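Digeranylgeranylglycerophospholipid reductase (Sulfolobus acidocaldarius, PDB 4OPC) uses a reduced FAD cofactor to hydrogenate the double bonds of the geranylgeranyl chains of archaeal membrane lipid precursors, giving saturated phytanyl lipids. Local coordinates at residues 153-158 / 314-319; 9-14 / 20-25; 82-87 / 204-209. All coordinates share one frame; numbering follows the deposited sequence. Where two conformers were deposited one is given.

Contact 1. Residues 153-158 / 314-319; sequences VVVEAT and KAILSA. With FDA (dihydroflavine-adenine dinucleotide), chain B.
In the FAD-binding Rossmann-type domain, Val153 and Val155 of strand 153-156 pack against Ile316 of helix 302-322, which lies over one face of the sheet. Both valines point at the helix, and Ile316 is the helix residue that meets them both. Its CD1 is 3.6 Å from Val155 CG2. Its CG1 is 4.1 Å from Val153 CG1. Val155 has CG1 anti to the backbone N (chi1 174°), which puts CG2 beside that N and against Ile316 CD1. The contact is apolar and buried, and Val9 and Leu25 also touch Ile316.

Past the strand end the chain turns to the cofactor. Thr158 CB lies 3.4 Å from N7A of the adenine, with CG2 close by. Thr158 O is 3.4 Å from C8A of FDA. Glu156 OE1 takes both Thr158 OG1, at 2.8 Å, and Thr158 N, at 3.2 Å, from the same face of its carboxylate; it is also bonded to Ser290 OG. The other oxygen, OE2, is held by the backbone N of Phe164 and Arg165. An alanine in place of Thr158 lacks OG1 and CG2; this would probably leave Glu156 OE1 with one bond fewer, Ser163 N without its partner and the adenine less closely packed. A helix on one face of a parallel sheet, with the cofactor at the strand ends, is typical of the dinucleotide-binding Rossmann fold.

Contact 2. Residues 9-14 / 20-25; sequences VLIIGG and SAAYQL. With FDA (dihydroflavine-adenine dinucleotide), chain B.
Ile11 on strand 9-12 and Leu25 on helix 16-25 have the largest buried areas in this contact, and Val9 follows. Ile11 points toward the helix. Its CD1 reaches the helix backbone, 3.6 Å from Ala22 CA. The same methyl lies 3.8 Å from Ala22 CB and 4.3 Å from Ala21 CB. The isoleucine tip thus sits against two successive alanines, whose short side chains let it come up to the main chain. CG1 of Ile11 is anti to the carbonyl carbon (chi1 -57°), and the chain then extends (chi2 165°), which carries CD1 out to the helix.

Leu25 closes the other end of the interface. Its CD1 meets Val9 CG1 at 4.3 Å, a looser contact than that of Ile11. Strand and helix run nearly antiparallel, with 152° between their directions and axes 9.6 Å apart at closest approach. Ile11 makes backbone hydrogen bonds with Leu33 and Val35 of strand 32-35, which holds it from beside. Strand 9-12, helix 16-25 and strand 32-35 together form a beta-alpha-beta unit.

A GxGxxG pattern begins in the turn at Gly13 and runs into the helix, consistent with FAD binding. Gly13 CA is 3.4 Å from O4B of the adenosine ribose. A CB on Gly13 would run into this oxygen, and at these backbone angles also into the carbonyl O of Ile12, so the position calls for glycine. Ile12 faces the opposite way from Ile11, and its CG2 lies 3.5 Å from N1A of the adenine. No hydrogen bond crosses between the two segments. Strand and helix are joined here by buried apolar packing, while polar binding of the cofactor falls to groups such as Asp36, whose OD2 bonds to FDA and also to Gly14 N.

Contact 3. Residues 82-87 / 204-209; sequences PDMQTV and RIFIDQ
Pro82 lies against the carbonyl of Ile207, and this is the closest approach between the loop 82-87 and the segment 204-209. Pro82 CA is 3.1 Å from Ile207 O, a CA-H...O contact. The proline ring lies close to the same oxygen, with CG at 3.3 Å. Pro82 N has no hydrogen to offer it.

A water lies 2.7 Å from Asp208 OD2 and 3.2 Å from Pro82 O; it can donate to either, but other acceptors nearby compete for its protons. In the conformer given, Met84 is extended beyond CG, and Met84 CE comes obliquely to Phe206 CD1, 3.9 Å away; a second conformer makes this less certain.

Asp208 OD1 accepts from the backbone N of Glu210 and Thr211 and from Asn360 ND2. Asp83 OD1 accepts from Gln85 N at 2.9 Å, forming an Asx turn. Pro82 also packs on helix 360-368, and Ile207 touches the bound phospholipid. Loop 82-87 links strands 70-80 and 87-97 and packs beside strand 202-206 of the catalytic domain, which pairs with 70-80 in the same mixed sheet. With no direct hydrogen bond between the segments, the contact relies on C-H contacts, apolar packing and one water.

In the fold
Contacts 1 and 2 are neighbours in the FAD-binding domain, with centres about 8 Å apart. Their strands 153-156 and 9-12 lie side by side in one parallel part of the sheet. Val155 N to Leu10 O and Ala157 N to Ile12 O, each 2.8 Å, are probable hydrogen bonds. Both contacts touch the adenosine half of the cofactor. Contact 3 is on the other side of the chain's centre, about 41 Å from contact 1 and about 39 Å from contact 2, centre to centre. It belongs to the lipid-binding side: the Ile207 side chain is about 4 Å from the bound phospholipid and about 9 Å from the side chain of His298.

Contact 1. Residues 153-158 / 314-319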
loop_
_atom_site.group_PDB
_atom_site.type_symbol
_atom_site.label_atom_id
_atom_site.label_comp_id
_atom_site.label_asym_id
_atom_site.label_seq_id
_atom_site.Cartn_x
_atom_site.Cartn_y
_atom_site.Cartn_z
ATOM N N VAL A 153 3.004 -22.202 -8.653
ATOM C CA VAL A 153 3.301 -20.901 -8.059
ATOM C C VAL A 153 2.287 -20.604 -6.964
ATOM O O VAL A 153 1.078 -20.809 -7.144
ATOM C CB VAL A 153 3.244 -19.747 -9.100
ATOM C CG1 VAL A 153 3.750 -18.440 -8.486
ATOM C CG2 VAL A 153 4.051 -20.074 -10.338
ATOM N N VAL A 154 2.784 -20.144 -5.827
ATOM C CA VAL A 154 1.960 -19.585 -4.767
ATOM C C VAL A 154 2.021 -18.064 -4.904
ATOM O O VAL A 154 3.108 -17.491 -5.062
ATOM C CB VAL A 154 2.475 -19.988 -3.375
ATOM C CG1 VAL A 154 1.811 -19.145 -2.284
ATOM C CG2 VAL A 154 2.211 -21.462 -3.099
ATOM N N VAL A 155 0.862 -17.418 -4.878
ATOM C CA VAL A 155 0.800 -15.967 -4.809
ATOM C C VAL A 155 0.506 -15.628 -3.357
ATOM O O VAL A 155 -0.561 -15.966 -2.835
ATOM C CB VAL A 155 -0.298 -15.405 -5.735
ATOM C CG1 VAL A 155 -0.438 -13.910 -5.534
ATOM C CG2 VAL A 155 0.026 -15.722 -7.189
ATOM N N GLU A 156 1.482 -15.023 -2.684
ATOM C CA GLU A 156 1.372 -14.683 -1.275
ATOM C C GLU A 156 0.767 -13.288 -1.177
ATOM O O GLU A 156 1.422 -12.288 -1.467
ATOM C CB GLU A 156 2.762 -14.717 -0.622
ATOM C CG GLU A 156 2.797 -15.307 0.788
ATOM C CD GLU A 156 2.473 -14.309 1.896
ATOM O OE1 GLU A 156 1.823 -13.286 1.618
ATOM O OE2 GLU A 156 2.830 -14.575 3.064
ATOM N N ALA A 157 -0.496 -13.239 -0.779
ATOM C CA ALA A 157 -1.266 -12.008 -0.745
ATOM C C ALA A 157 -1.918 -11.859 0.632
ATOM O O ALA A 157 -3.079 -11.458 0.747
ATOM C CB ALA A 157 -2.316 -12.025 -1.849
ATOM N N THR A 158 -1.157 -12.183 1.673
ATOM C CA THR A 158 -1.697 -12.283 3.031
ATOM C C THR A 158 -1.753 -10.953 3.785
ATOM O O THR A 158 -2.068 -10.915 4.979
ATOM C CB THR A 158 -0.892 -13.290 3.881
ATOM O OG1 THR A 158 0.454 -12.812 4.019
ATOM C CG2 THR A 158 -0.898 -14.694 3.261
ATOM N N LYS A 314 0.906 -11.404 -14.966
ATOM C CA LYS A 314 1.757 -11.363 -16.157
ATOM C C LYS A 314 2.960 -12.299 -16.033
ATOM O O LYS A 314 3.292 -13.032 -16.974
ATOM C CB LYS A 314 2.252 -9.940 -16.403
ATOM C CG LYS A 314 1.326 -9.087 -17.243
ATOM C CD LYS A 314 1.957 -7.728 -17.519
ATOM C CE LYS A 314 3.367 -7.874 -18.075
ATOM N NZ LYS A 314 3.921 -6.572 -18.544
ATOM N N ALA A 315 3.611 -12.273 -14.878
ATOM C CA ALA A 315 4.793 -13.085 -14.640
ATOM C C ALA A 315 4.444 -14.571 -14.643
ATOM O O ALA A 315 5.197 -15.402 -15.165
ATOM C CB ALA A 315 5.441 -12.687 -13.316
ATOM N N ILE A 316 3.300 -14.902 -14.061
ATOM C CA ILE A 316 2.863 -16.287 -13.984
ATOM C C ILE A 316 2.532 -16.835 -15.364
ATOM O O ILE A 316 2.935 -17.952 -15.705
ATOM C CB ILE A 316 1.684 -16.419 -13.014
ATOM C CG1 ILE A 316 2.204 -16.257 -11.590
ATOM C CG2 ILE A 316 0.978 -17.764 -13.171
ATOM C CD1 ILE A 316 1.120 -16.023 -10.567
ATOM N N LEU A 317 1.840 -16.037 -16.175
ATOM C CA LEU A 317 1.540 -16.464 -17.539
ATOM C C LEU A 317 2.824 -16.718 -18.327
ATOM O O LEU A 317 2.901 -17.685 -19.085
ATOM C CB LEU A 317 0.624 -15.458 -18.239
ATOM C CG LEU A 317 -0.769 -15.376 -17.607
ATOM C CD1 LEU A 317 -1.565 -14.211 -18.176
ATOM C CD2 LEU A 317 -1.531 -16.688 -17.762
ATOM N N SER A 318 3.839 -15.883 -18.141
ATOM C CA SER A 318 5.114 -16.109 -18.809
ATOM C C SER A 318 5.783 -17.395 -18.327
ATOM O O SER A 318 6.311 -18.170 -19.134
ATOM C CB SER A 318 6.036 -14.907 -18.619
ATOM O OG SER A 318 5.505 -13.779 -19.287
ATOM N N ALA A 319 5.741 -17.636 -17.022
ATOM C CA ALA A 319 6.334 -18.841 -16.451
ATOM C C ALA A 319 5.686 -20.114 -16.986
ATOM O O ALA A 319 6.366 -21.129 -17.175
ATOM C CB ALA A 319 6.261 -18.801 -14.930
HETATM P PA FDA B . -5.425 -7.273 2.946
HETATM O O1A FDA B . -4.938 -7.214 4.341
HETATM O O2A FDA B . -6.584 -6.360 2.565
HETATM O O5B FDA B . -5.863 -8.758 2.615
HETATM C C5B FDA B . -5.083 -9.875 3.087
HETATM C C4B FDA B . -5.999 -11.069 3.143
HETATM O O4B FDA B . -5.225 -12.253 3.422
HETATM C C3B FDA B . -7.093 -10.998 4.215
HETATM O O3B FDA B . -8.390 -11.084 3.629
HETATM C C2B FDA B . -6.744 -12.152 5.175
HETATM O O2B FDA B . -7.895 -12.768 5.730
HETATM C C1B FDA B . -5.988 -13.101 4.258
HETATM N N9A FDA B . -5.036 -14.011 4.884
HETATM C C8A FDA B . -3.939 -13.675 5.639
HETATM N N7A FDA B . -3.209 -14.703 6.006
HETATM C C5A FDA B . -3.865 -15.788 5.442
HETATM C C6A FDA B . -3.568 -17.164 5.416
HETATM N N6A FDA B . -2.466 -17.696 5.949
HETATM N N1A FDA B . -4.397 -17.968 4.721
HETATM C C2A FDA B . -5.482 -17.435 4.149
HETATM N N3A FDA B . -5.843 -16.152 4.072
HETATM C C4A FDA B . -4.970 -15.372 4.720
HETATM N N1 FDA B . -5.132 2.338 0.866
HETATM C C2 FDA B . -5.780 3.041 -0.118
HETATM O O2 FDA B . -5.572 2.815 -1.306
HETATM N N3 FDA B . -6.693 3.981 0.282
HETATM C C4 FDA B . -6.960 4.387 1.573
HETATM O O4 FDA B . -7.901 5.146 1.791
HETATM C C4X FDA B . -6.220 3.678 2.545
HETATM N N5 FDA B . -6.422 3.964 3.863
HETATM C C5X FDA B . -5.987 3.089 4.837
HETATM C C6 FDA B . -6.422 3.220 6.148
HETATM C C7 FDA B . -6.072 2.303 7.127
HETATM C C7M FDA B . -6.677 2.420 8.501
HETATM C C8 FDA B . -5.218 1.238 6.799
HETATM C C8M FDA B . -4.876 0.183 7.825
HETATM C C9 FDA B . -4.761 1.112 5.485
HETATM C C9A FDA B . -5.152 2.010 4.498
HETATM N N10 FDA B . -4.742 1.889 3.151
HETATM C C10 FDA B . -5.370 2.642 2.182
HETATM C "C1'" FDA B . -3.895 0.757 2.699
HETATM C "C2'" FDA B . -4.761 -0.361 2.088
HETATM O "O2'" FDA B . -5.898 -0.625 2.914
HETATM C "C3'" FDA B . -3.948 -1.651 1.952
HETATM O "O3'" FDA B . -2.701 -1.329 1.350
HETATM C "C4'" FDA B . -4.588 -2.739 1.078
HETATM O "O4'" FDA B . -5.952 -2.964 1.432
HETATM C "C5'" FDA B . -3.811 -4.033 1.159
HETATM O "O5'" FDA B . -4.492 -5.063 0.415
HETATM P P FDA B . -3.966 -6.563 0.484
HETATM O O1P FDA B . -4.850 -7.356 -0.387
HETATM O O2P FDA B . -2.466 -6.641 0.242
HETATM O O3P FDA B . -4.140 -6.988 2.017
#

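Contact 2. Residues 9-14 / 20-25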
loop_
_atom_site.group_PDB
_atom_site.type_symbol
_atom_site.label_atom_id
_atom_site.label_comp_id
_atom_site.label_asym_id
_atom_site.label_seq_id
_atom_site.Cartn_x
_atom_site.Cartn_y
_atom_site.Cartn_z
ATOM N N VAL A 9 -2.011 -22.706 -9.807
ATOM C CA VAL A 9 -1.693 -21.548 -8.973
ATOM C C VAL A 9 -2.530 -21.594 -7.701
ATOM O O VAL A 9 -3.733 -21.901 -7.753
ATOM C CB VAL A 9 -2.009 -20.221 -9.722
ATOM C CG1 VAL A 9 -1.687 -19.014 -8.859
ATOM C CG2 VAL A 9 -1.242 -20.162 -11.034
ATOM N N LEU A 10 -1.903 -21.295 -6.562
ATOM C CA LEU A 10 -2.605 -21.097 -5.299
ATOM C C LEU A 10 -2.414 -19.656 -4.845
ATOM O O LEU A 10 -1.272 -19.208 -4.678
ATOM C CB LEU A 10 -2.064 -22.048 -4.234
ATOM C CG LEU A 10 -2.513 -21.783 -2.795
ATOM C CD1 LEU A 10 -4.018 -21.993 -2.631
ATOM C CD2 LEU A 10 -1.741 -22.677 -1.850
ATOM N N ILE A 11 -3.517 -18.939 -4.643
ATOM C CA ILE A 11 -3.462 -17.549 -4.174
ATOM C C ILE A 11 -3.891 -17.551 -2.728
ATOM O O ILE A 11 -4.972 -18.053 -2.394
ATOM C CB ILE A 11 -4.376 -16.624 -5.003
ATOM C CG1 ILE A 11 -4.003 -16.707 -6.484
ATOM C CG2 ILE A 11 -4.289 -15.175 -4.490
ATOM C CD1 ILE A 11 -5.061 -16.114 -7.428
ATOM N N ILE A 12 -3.027 -17.025 -1.865
ATOM C CA ILE A 12 -3.294 -17.014 -0.433
ATOM C C ILE A 12 -3.625 -15.596 -0.014
ATOM O O ILE A 12 -2.740 -14.731 0.063
ATOM C CB ILE A 12 -2.111 -17.538 0.379
ATOM C CG1 ILE A 12 -1.664 -18.914 -0.133
ATOM C CG2 ILE A 12 -2.475 -17.601 1.851
ATOM C CD1 ILE A 12 -0.419 -19.432 0.565
ATOM N N GLY A 13 -4.914 -15.368 0.220
ATOM C CA GLY A 13 -5.442 -14.060 0.569
ATOM C C GLY A 13 -6.278 -13.500 -0.560
ATOM O O GLY A 13 -5.897 -13.572 -1.734
ATOM N N GLY A 14 -7.422 -12.934 -0.205
ATOM C CA GLY A 14 -8.368 -12.444 -1.187
ATOM C C GLY A 14 -8.756 -10.984 -1.036
ATOM O O GLY A 14 -9.872 -10.625 -1.393
ATOM N N SER A 20 -7.198 -9.247 -7.226
ATOM C CA SER A 20 -6.687 -8.735 -8.502
ATOM C C SER A 20 -5.930 -9.814 -9.257
ATOM O O SER A 20 -6.106 -9.999 -10.453
ATOM C CB SER A 20 -5.774 -7.524 -8.288
ATOM O OG SER A 20 -6.532 -6.387 -7.947
ATOM N N ALA A 21 -5.073 -10.537 -8.545
ATOM C CA ALA A 21 -4.338 -11.634 -9.170
ATOM C C ALA A 21 -5.308 -12.678 -9.735
ATOM O O ALA A 21 -5.146 -13.135 -10.875
ATOM C CB ALA A 21 -3.375 -12.272 -8.168
ATOM N N ALA A 22 -6.313 -13.047 -8.943
ATOM C CA ALA A 22 -7.297 -14.042 -9.372
ATOM C C ALA A 22 -8.031 -13.556 -10.620
ATOM O O ALA A 22 -8.188 -14.302 -11.597
ATOM C CB ALA A 22 -8.289 -14.320 -8.253
ATOM N N TYR A 23 -8.481 -12.302 -10.597
ATOM C CA TYR A 23 -9.235 -11.766 -11.716
ATOM C C TYR A 23 -8.379 -11.726 -12.984
ATOM O O TYR A 23 -8.813 -12.158 -14.055
ATOM C CB TYR A 23 -9.779 -10.376 -11.383
ATOM C CG TYR A 23 -10.718 -9.850 -12.428
ATOM C CD1 TYR A 23 -12.057 -10.233 -12.444
ATOM C CD2 TYR A 23 -10.274 -8.987 -13.413
ATOM C CE1 TYR A 23 -12.925 -9.759 -13.411
ATOM C CE2 TYR A 23 -11.136 -8.503 -14.386
ATOM C CZ TYR A 23 -12.457 -8.894 -14.376
ATOM O OH TYR A 23 -13.324 -8.418 -15.334
ATOM N N GLN A 24 -7.150 -11.247 -12.850
ATOM C CA GLN A 24 -6.252 -11.117 -13.992
ATOM C C GLN A 24 -5.800 -12.462 -14.572
ATOM O O GLN A 24 -5.424 -12.529 -15.738
ATOM C CB GLN A 24 -5.035 -10.244 -13.622
ATOM C CG GLN A 24 -5.385 -8.828 -13.181
ATOM C CD GLN A 24 -5.697 -7.890 -14.323
ATOM O OE1 GLN A 24 -5.962 -8.314 -15.450
ATOM N NE2 GLN A 24 -5.675 -6.594 -14.037
ATOM N N LEU A 25 -5.820 -13.516 -13.759
ATOM C CA LEU A 25 -5.439 -14.853 -14.233
ATOM C C LEU A 25 -6.607 -15.652 -14.790
ATOM O O LEU A 25 -6.410 -16.721 -15.367
ATOM C CB LEU A 25 -4.772 -15.657 -13.121
ATOM C CG LEU A 25 -3.330 -15.271 -12.799
ATOM C CD1 LEU A 25 -2.929 -15.871 -11.460
ATOM C CD2 LEU A 25 -2.398 -15.714 -13.906
HETATM P PA FDA B . -5.425 -7.273 2.946
HETATM O O1A FDA B . -4.938 -7.214 4.341
HETATM O O2A FDA B . -6.584 -6.360 2.565
HETATM O O5B FDA B . -5.863 -8.758 2.615
HETATM C C5B FDA B . -5.083 -9.875 3.087
HETATM C C4B FDA B . -5.999 -11.069 3.143
HETATM O O4B FDA B . -5.225 -12.253 3.422
HETATM C C3B FDA B . -7.093 -10.998 4.215
HETATM O O3B FDA B . -8.390 -11.084 3.629
HETATM C C2B FDA B . -6.744 -12.152 5.175
HETATM O O2B FDA B . -7.895 -12.768 5.730
HETATM C C1B FDA B . -5.988 -13.101 4.258
HETATM N N9A FDA B . -5.036 -14.011 4.884
HETATM C C8A FDA B . -3.939 -13.675 5.639
HETATM N N7A FDA B . -3.209 -14.703 6.006
HETATM C C5A FDA B . -3.865 -15.788 5.442
HETATM C C6A FDA B . -3.568 -17.164 5.416
HETATM N N6A FDA B . -2.466 -17.696 5.949
HETATM N N1A FDA B . -4.397 -17.968 4.721
HETATM C C2A FDA B . -5.482 -17.435 4.149
HETATM N N3A FDA B . -5.843 -16.152 4.072
HETATM C C4A FDA B . -4.970 -15.372 4.720
HETATM N N1 FDA B . -5.132 2.338 0.866
HETATM C C2 FDA B . -5.780 3.041 -0.118
HETATM O O2 FDA B . -5.572 2.815 -1.306
HETATM N N3 FDA B . -6.693 3.981 0.282
HETATM C C4 FDA B . -6.960 4.387 1.573
HETATM O O4 FDA B . -7.901 5.146 1.791
HETATM C C4X FDA B . -6.220 3.678 2.545
HETATM N N5 FDA B . -6.422 3.964 3.863
HETATM C C5X FDA B . -5.987 3.089 4.837
HETATM C C6 FDA B . -6.422 3.220 6.148
HETATM C C7 FDA B . -6.072 2.303 7.127
HETATM C C7M FDA B . -6.677 2.420 8.501
HETATM C C8 FDA B . -5.218 1.238 6.799
HETATM C C8M FDA B . -4.876 0.183 7.825
HETATM C C9 FDA B . -4.761 1.112 5.485
HETATM C C9A FDA B . -5.152 2.010 4.498
HETATM N N10 FDA B . -4.742 1.889 3.151
HETATM C C10 FDA B . -5.370 2.642 2.182
HETATM C "C1'" FDA B . -3.895 0.757 2.699
HETATM C "C2'" FDA B . -4.761 -0.361 2.088
HETATM O "O2'" FDA B . -5.898 -0.625 2.914
HETATM C "C3'" FDA B . -3.948 -1.651 1.952
HETATM O "O3'" FDA B . -2.701 -1.329 1.350
HETATM C "C4'" FDA B . -4.588 -2.739 1.078
HETATM O "O4'" FDA B . -5.952 -2.964 1.432
HETATM C "C5'" FDA B . -3.811 -4.033 1.159
HETATM O "O5'" FDA B . -4.492 -5.063 0.415
HETATM P P FDA B . -3.966 -6.563 0.484
HETATM O O1P FDA B . -4.850 -7.356 -0.387
HETATM O O2P FDA B . -2.466 -6.641 0.242
HETATM O O3P FDA B . -4.140 -6.988 2.017
#

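Contact 3. Residues 82-87 / 204-209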
loop_
_atom_site.group_PDB
_atom_site.type_symbol
_atom_site.label_atom_id
_atom_site.label_comp_id
_atom_site.label_asym_id
_atom_site.label_seq_id
_atom_site.Cartn_x
_atom_site.Cartn_y
_atom_site.Cartn_z
ATOM N N PRO A 82 -0.691 22.116 9.684
ATOM C CA PRO A 82 -0.985 21.922 11.111
ATOM C C PRO A 82 -1.819 23.037 11.727
ATOM O O PRO A 82 -2.729 22.737 12.496
ATOM C CB PRO A 82 0.406 21.853 11.738
ATOM C CG PRO A 82 1.233 21.193 10.661
ATOM C CD PRO A 82 0.694 21.739 9.349
ATOM N N ASP A 83 -1.531 24.295 11.394
ATOM C CA ASP A 83 -2.325 25.404 11.926
ATOM C C ASP A 83 -3.641 25.666 11.187
ATOM O O ASP A 83 -4.399 26.569 11.557
ATOM C CB ASP A 83 -1.479 26.689 12.050
ATOM C CG ASP A 83 -0.968 27.228 10.709
ATOM O OD1 ASP A 83 -1.476 26.862 9.629
ATOM O OD2 ASP A 83 -0.049 28.082 10.742
ATOM N N MET A 84 -3.889 24.859 10.160
ATOM C CA MET A 84 -5.090 24.929 9.326
ATOM C C MET A 84 -5.254 26.253 8.602
ATOM O O MET A 84 -6.311 26.542 8.040
ATOM C CB MET A 84 -6.343 24.587 10.127
ATOM C CG MET A 84 -6.369 23.149 10.588
ATOM S SD MET A 84 -7.933 22.772 11.376
ATOM C CE MET A 84 -7.658 21.080 11.861
ATOM N N GLN A 85 -4.188 27.051 8.585
ATOM C CA GLN A 85 -4.230 28.326 7.886
ATOM C C GLN A 85 -3.907 28.207 6.394
ATOM O O GLN A 85 -4.199 29.115 5.617
ATOM C CB GLN A 85 -3.325 29.357 8.571
ATOM C CG GLN A 85 -3.753 29.672 10.009
ATOM C CD GLN A 85 -2.855 30.689 10.670
ATOM O OE1 GLN A 85 -2.220 31.496 9.997
ATOM N NE2 GLN A 85 -2.789 30.645 11.993
ATOM N N THR A 86 -3.303 27.099 5.988
ATOM C CA THR A 86 -3.010 26.912 4.578
ATOM C C THR A 86 -3.552 25.571 4.094
ATOM O O THR A 86 -3.230 24.522 4.653
ATOM C CB THR A 86 -1.495 26.979 4.288
ATOM O OG1 THR A 86 -0.945 28.185 4.836
ATOM C CG2 THR A 86 -1.254 26.953 2.792
ATOM N N VAL A 87 -4.378 25.619 3.052
ATOM C CA VAL A 87 -4.927 24.419 2.436
ATOM C C VAL A 87 -4.461 24.349 0.990
ATOM O O VAL A 87 -4.677 25.280 0.216
ATOM C CB VAL A 87 -6.464 24.421 2.462
ATOM C CG1 VAL A 87 -7.010 23.192 1.744
ATOM C CG2 VAL A 87 -6.961 24.450 3.893
ATOM N N ARG A 204 -10.158 15.141 2.743
ATOM C CA ARG A 204 -9.368 16.055 3.561
ATOM C C ARG A 204 -8.262 15.294 4.259
ATOM O O ARG A 204 -8.498 14.260 4.874
ATOM C CB ARG A 204 -10.234 16.767 4.600
ATOM C CG ARG A 204 -11.440 17.482 4.018
ATOM C CD ARG A 204 -12.331 18.032 5.120
ATOM N NE ARG A 204 -13.655 18.357 4.603
ATOM C CZ ARG A 204 -14.674 18.762 5.354
ATOM N NH1 ARG A 204 -14.530 18.889 6.669
ATOM N NH2 ARG A 204 -15.843 19.040 4.786
ATOM N N ILE A 205 -7.049 15.824 4.161
ATOM C CA ILE A 205 -5.888 15.269 4.844
ATOM C C ILE A 205 -5.298 16.378 5.702
ATOM O O ILE A 205 -5.056 17.488 5.210
ATOM C CB ILE A 205 -4.841 14.758 3.841
ATOM C CG1 ILE A 205 -5.394 13.518 3.133
ATOM C CG2 ILE A 205 -3.529 14.423 4.551
ATOM C CD1 ILE A 205 -4.459 12.940 2.079
ATOM N N PHE A 206 -5.087 16.096 6.984
ATOM C CA PHE A 206 -4.602 17.084 7.936
ATOM C C PHE A 206 -3.239 16.664 8.439
ATOM O O PHE A 206 -3.104 15.655 9.138
ATOM C CB PHE A 206 -5.560 17.193 9.123
ATOM C CG PHE A 206 -6.983 17.513 8.750
ATOM C CD1 PHE A 206 -7.420 18.822 8.670
ATOM C CD2 PHE A 206 -7.893 16.493 8.519
ATOM C CE1 PHE A 206 -8.745 19.108 8.352
ATOM C CE2 PHE A 206 -9.208 16.780 8.199
ATOM C CZ PHE A 206 -9.627 18.080 8.112
ATOM N N ILE A 207 -2.223 17.439 8.085
ATOM C CA ILE A 207 -0.884 17.175 8.571
ATOM C C ILE A 207 -0.739 17.781 9.961
ATOM O O ILE A 207 -1.104 18.934 10.177
ATOM C CB ILE A 207 0.159 17.800 7.644
ATOM C CG1 ILE A 207 -0.077 17.331 6.214
ATOM C CG2 ILE A 207 1.558 17.435 8.113
ATOM C CD1 ILE A 207 -0.039 15.824 6.052
ATOM N N ASP A 208 -0.229 17.002 10.911
ATOM C CA ASP A 208 0.015 17.514 12.250
ATOM C C ASP A 208 0.877 16.540 13.051
ATOM O O ASP A 208 0.430 15.449 13.409
ATOM C CB ASP A 208 -1.305 17.788 12.983
ATOM C CG ASP A 208 -1.114 18.627 14.229
ATOM O OD1 ASP A 208 -0.183 18.355 15.017
ATOM O OD2 ASP A 208 -1.893 19.574 14.443
ATOM N N GLN A 209 2.109 16.944 13.344
ATOM C CA GLN A 209 3.045 16.069 14.035
ATOM C C GLN A 209 2.716 15.848 15.509
ATOM O O GLN A 209 3.242 14.919 16.130
ATOM C CB GLN A 209 4.478 16.583 13.852
ATOM C CG GLN A 209 4.892 16.685 12.395
ATOM C CD GLN A 209 4.561 15.435 11.571
ATOM O OE1 GLN A 209 4.604 14.304 12.065
ATOM N NE2 GLN A 209 4.230 15.643 10.303
HETATM O O HOH W 1 -4.103 19.885 12.876
#